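Local coordinates for protein rRNA N-glycosidase (Bougainvillea spectabilis, PDB 3CTK) that is a plant ribosome-inactivating protein, a single chain of the family that shares this name, with a mixed beta sheet beside a largely helical region, at residues A[29-34]-A[242-247]; A[83-88]-A[145-150]; A[227-230]-A[236-239]. One frame throughout, in Å; residues are numbered along the deposited sequence. Where two conformers were deposited one is given.

How the contacts relate
Contact 2 stands apart from the other two, across the centre of the chain: its centre is 33 Å from that of contact 1 and 37 Å from that of contact 3, with nearest atoms about 17 Å and about 25 Å away. It joins strand 81-88 of the mixed sheet to the loop leading into helix 149-168. Contacts 1 and 3 belong to the other end of the molecule, their centres 17 Å apart, and they touch where Leu34 CD2 lies 4.3 Å from Ser238 O. Along the chain, contact 1 ties the C-terminal loop to the loop after helix 14-25 and so encloses both others; contact 2 closes before contact 3 opens.

Contact 1: A[29-34]-A[242-247]; sequences TPVCQL and GILKFK
Val31 and Leu34 meet Leu244 through methyl groups alone, so no flat group enters the interface; the one aromatic ring of the two segments, that of Phe246, lies farther along the C-terminal loop, with Lys245 CG 3.8 Å above one of its faces, toward the rim. Leu244 CD1 carries the contact. It presses against Val31 CG1 at 3.4 Å, tighter than usual for two carbons, and the two side chains cross at about a right angle. Val31 CG1 is the branch held between the backbone N and the carbonyl carbon (chi1 67°). Leu34 CD1 adds a looser touch on the same Leu244 methyl at 4.1 Å.

Val31 and Leu34 are the ends of a type I' turn, closed by Val31 N to Leu34 O (3.1 Å) and Leu34 N to Val31 O (2.9 Å); these two bonds probably help to fix where the methyls meet. Cys32, within the turn, is disulfide-bonded to Cys212. Leu244 has backbone bonds to Pro35 and Thr37 and packs on Ser202 and Ile205 of helix 198-208. All three touching residues are buried, and the segments meet through dispersion contacts between methyl groups, which depend on close fit instead of bond direction.

Contact 2: A[83-88]-A[145-150]; sequences RAVFLD and KTINGQ
Arg83 reaches from the strand to the backbone carbonyl of Lys145 and holds that single oxygen with both terminal nitrogens. Arg83 NH1 and Arg83 NH2 each lie 3.0 Å from Lys145 O, and the oxygen sits at the end of the guanidinium, close to its plane. Sharing one acceptor bends both bonds, with N-H...O angles near 145°. The two donors use the carbonyl differently: NH2 comes in the carbonyl plane, on a lone pair, whereas NH1 is tilted 30° from it. On the sheet side, Arg83 NH2 also makes a salt bridge with Asp76 of the adjacent strand 70-78.

Ile147 adds an apolar contact to the same group. Its CD1 lies over one face of the guanidinium, toward the rim, 3.6 Å from Arg83 NH1, and the two side chains run past each other in opposite directions. The same methyl reaches the strand at Val85 CG2, 4.3 Å away. Arg83 starts with CG anti to the backbone N and turns at chi3 (57°), which brings the guanidinium to the loop.

Farther out, on the loop side, Asn148 is the N-cap of helix 149-168, its OD1 accepting from Glu151 N, and Ile147 packs on Ile152 of that helix. The arginine thus links sheet and loop: its charge is probably balanced largely by Asp76, which may also hold the group in place, while the neutral carbonyl of Lys145 takes two N-H groups beside an apolar methyl.

Contact 3: A[227-230]-A[236-239]; sequences DPWV and QISP
Residues 228-230 open strand 228-233. Five residues further on, after the rest of the strand and the start of helix 234-237, a weakly bonded helix gives way at about 236-237 to a 3-10 segment at 238-239. The backbones stay well apart: the nearest CA atoms, Val230 and Gln236, are 9.3 Å from each other, so side chains must bridge the distance.

Trp229 does most of this. With its CG anti to the backbone N (chi1 178°), the indole extends across to the helical segment, and its six-membered ring makes two different contacts there. At the ring edge, near the indole plane, Trp229 CZ2 lies 3.4 Å from Gln236 O, an approach that probably sets a weakly positive C-H edge against the carbonyl oxygen. The neighbouring Trp229 CH2 meets Ile237 CD1 at 3.6 Å, and the same methyl is 4.0 Å from Trp229 CZ3. Ile237 comes to the ring obliquely, its side chain crossing that of the tryptophan at about a right angle.

Leu221 of strand 214-222, the antiparallel partner of 228-233 in the two-stranded sheet, packs against both Trp229 and Ile237 and shares a backbone hydrogen bond with Trp229. Ile237 also touches Val231 of strand 228-233. Lys190 of helix 189-196 makes a cation-pi contact with the indole, so the tryptophan joins the hairpin both to the short helix 234-237 that follows it and to helix 189-196.

Contact 1: A[29-34]-A[242-247]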
loop_
_atom_site.group_PDB
_atom_site.type_symbol
_atom_site.label_atom_id
_atom_site.label_comp_id
_atom_site.label_asym_id
_atom_site.label_seq_id
_atom_site.Cartn_x
_atom_site.Cartn_y
_atom_site.Cartn_z
ATOM N N THR A 29 1.015 -19.125 -6.392
ATOM C CA THR A 29 0.601 -20.360 -5.734
ATOM C C THR A 29 0.573 -20.129 -4.227
ATOM O O THR A 29 1.556 -19.674 -3.649
ATOM C CB THR A 29 1.582 -21.504 -6.035
ATOM O OG1 THR A 29 1.622 -21.734 -7.449
ATOM C CG2 THR A 29 1.145 -22.779 -5.325
ATOM N N PRO A 30 -0.558 -20.431 -3.571
ATOM C CA PRO A 30 -0.670 -20.239 -2.123
ATOM C C PRO A 30 0.379 -21.027 -1.343
ATOM O O PRO A 30 0.818 -22.091 -1.777
ATOM C CB PRO A 30 -2.082 -20.735 -1.814
ATOM C CG PRO A 30 -2.821 -20.505 -3.095
ATOM C CD PRO A 30 -1.821 -20.948 -4.128
ATOM N N VAL A 31 0.780 -20.493 -0.195
ATOM C CA VAL A 31 1.746 -21.167 0.664
ATOM C C VAL A 31 1.191 -21.070 2.081
ATOM O O VAL A 31 0.756 -20.002 2.516
ATOM C CB VAL A 31 3.154 -20.515 0.581
ATOM C CG1 VAL A 31 3.138 -19.122 1.181
ATOM C CG2 VAL A 31 4.167 -21.390 1.298
ATOM N N CYS A 32 1.187 -22.199 2.784
ATOM C CA CYS A 32 0.652 -22.268 4.139
ATOM C C CYS A 32 -0.750 -21.643 4.204
ATOM O O CYS A 32 -1.083 -20.909 5.141
ATOM C CB CYS A 32 1.597 -21.578 5.134
ATOM S SG CYS A 32 3.281 -22.292 5.228
ATOM N N GLN A 33 -1.560 -21.943 3.188
ATOM C CA GLN A 33 -2.937 -21.454 3.101
ATOM C C GLN A 33 -3.078 -19.935 3.041
ATOM O O GLN A 33 -4.104 -19.389 3.455
ATOM C CB GLN A 33 -3.752 -21.992 4.279
ATOM C CG GLN A 33 -3.892 -23.501 4.287
ATOM C CD GLN A 33 -4.618 -24.008 5.517
ATOM O OE1 GLN A 33 -4.111 -23.919 6.638
ATOM N NE2 GLN A 33 -5.814 -24.538 5.315
ATOM N N LEU A 34 -2.052 -19.265 2.526
ATOM C CA LEU A 34 -2.053 -17.809 2.397
ATOM C C LEU A 34 -1.799 -17.407 0.943
ATOM O O LEU A 34 -1.079 -18.095 0.215
ATOM C CB LEU A 34 -0.960 -17.199 3.282
ATOM C CG LEU A 34 -1.126 -17.309 4.797
ATOM C CD1 LEU A 34 0.175 -16.901 5.480
ATOM C CD2 LEU A 34 -2.271 -16.421 5.255
ATOM N N GLY A 242 -2.111 -10.740 5.204
ATOM C CA GLY A 242 -3.152 -10.600 4.198
ATOM C C GLY A 242 -2.722 -11.269 2.900
ATOM O O GLY A 242 -3.490 -12.007 2.279
ATOM N N ILE A 243 -1.495 -10.993 2.479
ATOM C CA ILE A 243 -0.934 -11.595 1.267
ATOM C C ILE A 243 0.588 -11.526 1.373
ATOM O O ILE A 243 1.141 -10.523 1.836
ATOM C CB ILE A 243 -1.411 -10.876 -0.030
ATOM C CG1 ILE A 243 -0.816 -11.577 -1.255
ATOM C CG2 ILE A 243 -0.997 -9.413 -0.014
ATOM C CD1 ILE A 243 -1.424 -11.136 -2.585
ATOM N N LEU A 244 1.252 -12.606 0.967
ATOM C CA LEU A 244 2.709 -12.692 1.033
ATOM C C LEU A 244 3.403 -12.312 -0.264
ATOM O O LEU A 244 2.817 -12.370 -1.347
ATOM C CB LEU A 244 3.149 -14.114 1.395
ATOM C CG LEU A 244 2.564 -14.772 2.649
ATOM C CD1 LEU A 244 3.207 -16.138 2.845
ATOM C CD2 LEU A 244 2.802 -13.895 3.860
ATOM N N LYS A 245 4.671 -11.932 -0.143
ATOM C CA LYS A 245 5.472 -11.580 -1.306
ATOM C C LYS A 245 5.901 -12.877 -1.979
ATOM O O LYS A 245 6.045 -13.912 -1.324
ATOM C CB LYS A 245 6.707 -10.776 -0.888
ATOM C CG LYS A 245 7.607 -10.348 -2.060
ATOM C CD LYS A 245 8.836 -9.568 -1.587
ATOM C CE LYS A 245 9.866 -10.467 -0.922
ATOM N NZ LYS A 245 10.449 -11.451 -1.880
ATOM N N PHE A 246 6.095 -12.806 -3.291
ATOM C CA PHE A 246 6.508 -13.951 -4.098
ATOM C C PHE A 246 7.781 -14.601 -3.570
ATOM O O PHE A 246 8.469 -14.011 -2.733
ATOM C CB PHE A 246 6.768 -13.510 -5.541
ATOM C CG PHE A 246 7.773 -12.388 -5.666
ATOM C CD1 PHE A 246 7.353 -11.070 -5.858
ATOM C CD2 PHE A 246 9.139 -12.641 -5.558
ATOM C CE1 PHE A 246 8.281 -10.020 -5.938
ATOM C CE2 PHE A 246 10.077 -11.595 -5.636
ATOM C CZ PHE A 246 9.646 -10.281 -5.825
ATOM N N LYS A 247 8.077 -15.805 -4.080
ATOM C CA LYS A 247 9.281 -16.576 -3.741
ATOM C C LYS A 247 9.100 -18.061 -3.434
ATOM O O LYS A 247 8.024 -18.513 -3.083
ATOM C CB LYS A 247 10.005 -15.953 -2.566
ATOM C CG LYS A 247 11.194 -15.100 -2.957
ATOM C CD LYS A 247 12.214 -15.924 -3.708
ATOM C CE LYS A 247 13.512 -15.163 -3.851
ATOM N NZ LYS A 247 14.577 -16.091 -4.302
#

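Contact 2: A[83-88]-A[145-150]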
loop_
_atom_site.group_PDB
_atom_site.type_symbol
_atom_site.label_atom_id
_atom_site.label_comp_id
_atom_site.label_asym_id
_atom_site.label_seq_id
_atom_site.Cartn_x
_atom_site.Cartn_y
_atom_site.Cartn_z
ATOM N N ARG A 83 -3.809 14.225 -15.496
ATOM C CA ARG A 83 -2.398 14.456 -15.222
ATOM C C ARG A 83 -1.848 13.199 -14.568
ATOM O O ARG A 83 -2.424 12.701 -13.595
ATOM C CB ARG A 83 -2.198 15.646 -14.276
ATOM C CG ARG A 83 -0.749 15.782 -13.788
ATOM C CD ARG A 83 -0.516 17.073 -13.015
ATOM N NE ARG A 83 -1.405 17.194 -11.864
ATOM C CZ ARG A 83 -1.476 18.270 -11.086
ATOM N NH1 ARG A 83 -0.706 19.323 -11.339
ATOM N NH2 ARG A 83 -2.314 18.295 -10.056
ATOM N N ALA A 84 -0.749 12.683 -15.112
ATOM C CA ALA A 84 -0.114 11.485 -14.572
ATOM C C ALA A 84 1.070 11.911 -13.723
ATOM O O ALA A 84 1.913 12.694 -14.163
ATOM C CB ALA A 84 0.358 10.575 -15.702
ATOM N N VAL A 85 1.125 11.404 -12.498
ATOM C CA VAL A 85 2.207 11.739 -11.589
ATOM C C VAL A 85 2.895 10.445 -11.181
ATOM O O VAL A 85 2.264 9.539 -10.629
ATOM C CB VAL A 85 1.663 12.461 -10.336
ATOM C CG1 VAL A 85 2.803 12.826 -9.392
ATOM C CG2 VAL A 85 0.892 13.708 -10.763
ATOM N N PHE A 86 4.192 10.354 -11.458
ATOM C CA PHE A 86 4.945 9.151 -11.127
ATOM C C PHE A 86 6.059 9.390 -10.125
ATOM O O PHE A 86 6.695 10.440 -10.124
ATOM C CB PHE A 86 5.587 8.548 -12.380
ATOM C CG PHE A 86 4.604 8.058 -13.404
ATOM C CD1 PHE A 86 4.333 8.814 -14.541
ATOM C CD2 PHE A 86 3.977 6.823 -13.251
ATOM C CE1 PHE A 86 3.453 8.345 -15.514
ATOM C CE2 PHE A 86 3.093 6.344 -14.218
ATOM C CZ PHE A 86 2.833 7.107 -15.352
ATOM N N LEU A 87 6.294 8.396 -9.279
ATOM C CA LEU A 87 7.382 8.467 -8.318
ATOM C C LEU A 87 8.635 8.198 -9.144
ATOM O O LEU A 87 8.550 7.634 -10.237
ATOM C CB LEU A 87 7.216 7.379 -7.252
ATOM C CG LEU A 87 6.145 7.643 -6.195
ATOM C CD1 LEU A 87 5.735 6.338 -5.523
ATOM C CD2 LEU A 87 6.691 8.641 -5.180
ATOM N N ASP A 88 9.795 8.608 -8.644
ATOM C CA ASP A 88 11.034 8.371 -9.371
ATOM C C ASP A 88 11.433 6.909 -9.178
ATOM O O ASP A 88 11.005 6.256 -8.223
ATOM C CB ASP A 88 12.135 9.307 -8.846
ATOM C CG ASP A 88 13.410 9.252 -9.682
ATOM O OD1 ASP A 88 13.323 9.047 -10.914
ATOM O OD2 ASP A 88 14.503 9.436 -9.104
ATOM N N LYS A 145 -4.023 21.021 -8.280
ATOM C CA LYS A 145 -3.146 22.101 -7.847
ATOM C C LYS A 145 -1.744 21.959 -8.421
ATOM O O LYS A 145 -1.377 20.897 -8.918
ATOM C CB LYS A 145 -3.090 22.131 -6.319
ATOM C CG LYS A 145 -4.383 22.637 -5.703
ATOM C CD LYS A 145 -4.394 22.519 -4.198
ATOM C CE LYS A 145 -5.532 23.339 -3.619
ATOM N NZ LYS A 145 -6.789 23.139 -4.390
ATOM N N THR A 146 -0.964 23.036 -8.372
ATOM C CA THR A 146 0.397 22.980 -8.887
ATOM C C THR A 146 1.168 21.928 -8.097
ATOM O O THR A 146 0.913 21.728 -6.909
ATOM C CB THR A 146 1.110 24.341 -8.762
ATOM O OG1 THR A 146 1.097 24.770 -7.397
ATOM C CG2 THR A 146 0.414 25.379 -9.623
ATOM N N ILE A 147 2.098 21.256 -8.767
ATOM C CA ILE A 147 2.898 20.207 -8.146
ATOM C C ILE A 147 3.741 20.708 -6.973
ATOM O O ILE A 147 4.630 21.547 -7.138
ATOM C CB ILE A 147 3.831 19.539 -9.195
ATOM C CG1 ILE A 147 2.991 18.845 -10.273
ATOM C CG2 ILE A 147 4.764 18.547 -8.519
ATOM C CD1 ILE A 147 2.138 17.687 -9.756
ATOM N N ASN A 148 3.442 20.190 -5.786
ATOM C CA ASN A 148 4.170 20.540 -4.573
ATOM C C ASN A 148 4.687 19.230 -3.980
ATOM O O ASN A 148 3.922 18.446 -3.416
ATOM C CB ASN A 148 3.248 21.244 -3.577
ATOM C CG ASN A 148 3.968 21.649 -2.307
ATOM O OD1 ASN A 148 4.535 20.811 -1.610
ATOM N ND2 ASN A 148 3.948 22.939 -1.999
ATOM N N GLY A 149 5.990 19.005 -4.120
ATOM C CA GLY A 149 6.598 17.783 -3.627
ATOM C C GLY A 149 6.253 17.381 -2.207
ATOM O O GLY A 149 5.983 16.205 -1.944
ATOM N N GLN A 150 6.266 18.339 -1.287
ATOM C CA GLN A 150 5.968 18.042 0.109
ATOM C C GLN A 150 4.551 17.517 0.332
ATOM O O GLN A 150 4.355 16.525 1.038
ATOM C CB GLN A 150 6.208 19.279 0.978
ATOM C CG GLN A 150 5.793 19.110 2.429
ATOM C CD GLN A 150 6.202 20.289 3.293
ATOM O OE1 GLN A 150 6.207 21.432 2.840
ATOM N NE2 GLN A 150 6.528 20.016 4.549
#

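Contact 3: A[227-230]-A[236-239]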
loop_
_atom_site.group_PDB
_atom_site.type_symbol
_atom_site.label_atom_id
_atom_site.label_comp_id
_atom_site.label_asym_id
_atom_site.label_seq_id
_atom_site.Cartn_x
_atom_site.Cartn_y
_atom_site.Cartn_z
ATOM N N ASP A 227 7.532 -3.842 22.423
ATOM C CA ASP A 227 8.299 -4.885 23.095
ATOM C C ASP A 227 8.706 -5.946 22.079
ATOM O O ASP A 227 8.039 -6.128 21.059
ATOM C CB ASP A 227 7.472 -5.534 24.208
ATOM C CG ASP A 227 7.092 -4.552 25.298
ATOM O OD1 ASP A 227 7.975 -3.791 25.745
ATOM O OD2 ASP A 227 5.914 -4.546 25.714
ATOM N N PRO A 228 9.818 -6.652 22.339
ATOM C CA PRO A 228 10.284 -7.694 21.420
ATOM C C PRO A 228 9.221 -8.769 21.216
ATOM O O PRO A 228 8.578 -9.208 22.169
ATOM C CB PRO A 228 11.522 -8.245 22.126
ATOM C CG PRO A 228 12.041 -7.058 22.865
ATOM C CD PRO A 228 10.778 -6.460 23.440
ATOM N N TRP A 229 9.033 -9.180 19.967
ATOM C CA TRP A 229 8.065 -10.219 19.630
ATOM C C TRP A 229 8.780 -11.220 18.728
ATOM O O TRP A 229 8.891 -11.010 17.520
ATOM C CB TRP A 229 6.853 -9.603 18.915
ATOM C CG TRP A 229 5.809 -10.599 18.469
ATOM C CD1 TRP A 229 5.408 -11.725 19.134
ATOM C CD2 TRP A 229 5.011 -10.532 17.280
ATOM N NE1 TRP A 229 4.410 -12.363 18.431
ATOM C CE2 TRP A 229 4.146 -11.651 17.290
ATOM C CE3 TRP A 229 4.939 -9.632 16.206
ATOM C CZ2 TRP A 229 3.223 -11.896 16.267
ATOM C CZ3 TRP A 229 4.020 -9.874 15.188
ATOM C CH2 TRP A 229 3.174 -11.000 15.229
ATOM N N VAL A 230 9.283 -12.295 19.328
ATOM C CA VAL A 230 10.007 -13.325 18.587
ATOM C C VAL A 230 9.067 -14.392 18.043
ATOM O O VAL A 230 8.391 -15.094 18.797
ATOM C CB VAL A 230 11.083 -13.983 19.472
ATOM C CG1 VAL A 230 11.792 -15.090 18.708
ATOM C CG2 VAL A 230 12.084 -12.929 19.919
ATOM N N GLN A 236 1.792 -18.095 14.787
ATOM C CA GLN A 236 1.951 -16.863 15.546
ATOM C C GLN A 236 1.814 -15.615 14.679
ATOM O O GLN A 236 1.380 -14.565 15.151
ATOM C CB GLN A 236 3.319 -16.850 16.233
ATOM C CG GLN A 236 3.476 -17.920 17.298
ATOM C CD GLN A 236 4.915 -18.118 17.735
ATOM O OE1 GLN A 236 5.190 -18.860 18.679
ATOM N NE2 GLN A 236 5.842 -17.468 17.045
ATOM N N ILE A 237 2.167 -15.732 13.406
ATOM C CA ILE A 237 2.128 -14.578 12.516
ATOM C C ILE A 237 1.094 -14.665 11.387
ATOM O O ILE A 237 0.687 -13.646 10.831
ATOM C CB ILE A 237 3.557 -14.333 11.934
ATOM C CG1 ILE A 237 3.573 -13.098 11.029
ATOM C CG2 ILE A 237 4.033 -15.563 11.189
ATOM C CD1 ILE A 237 3.394 -11.793 11.769
ATOM N N SER A 238 0.651 -15.873 11.057
ATOM C CA SER A 238 -0.321 -16.047 9.984
ATOM C C SER A 238 -1.600 -15.211 10.144
ATOM O O SER A 238 -2.132 -14.700 9.158
ATOM C CB SER A 238 -0.681 -17.532 9.827
ATOM O OG SER A 238 -1.219 -18.071 11.021
ATOM N N PRO A 239 -2.108 -15.054 11.380
ATOM C CA PRO A 239 -3.333 -14.261 11.558
ATOM C C PRO A 239 -3.199 -12.784 11.173
ATOM O O PRO A 239 -4.201 -12.118 10.904
ATOM C CB PRO A 239 -3.645 -14.432 13.044
ATOM C CG PRO A 239 -3.048 -15.775 13.365
ATOM C CD PRO A 239 -1.730 -15.718 12.640
#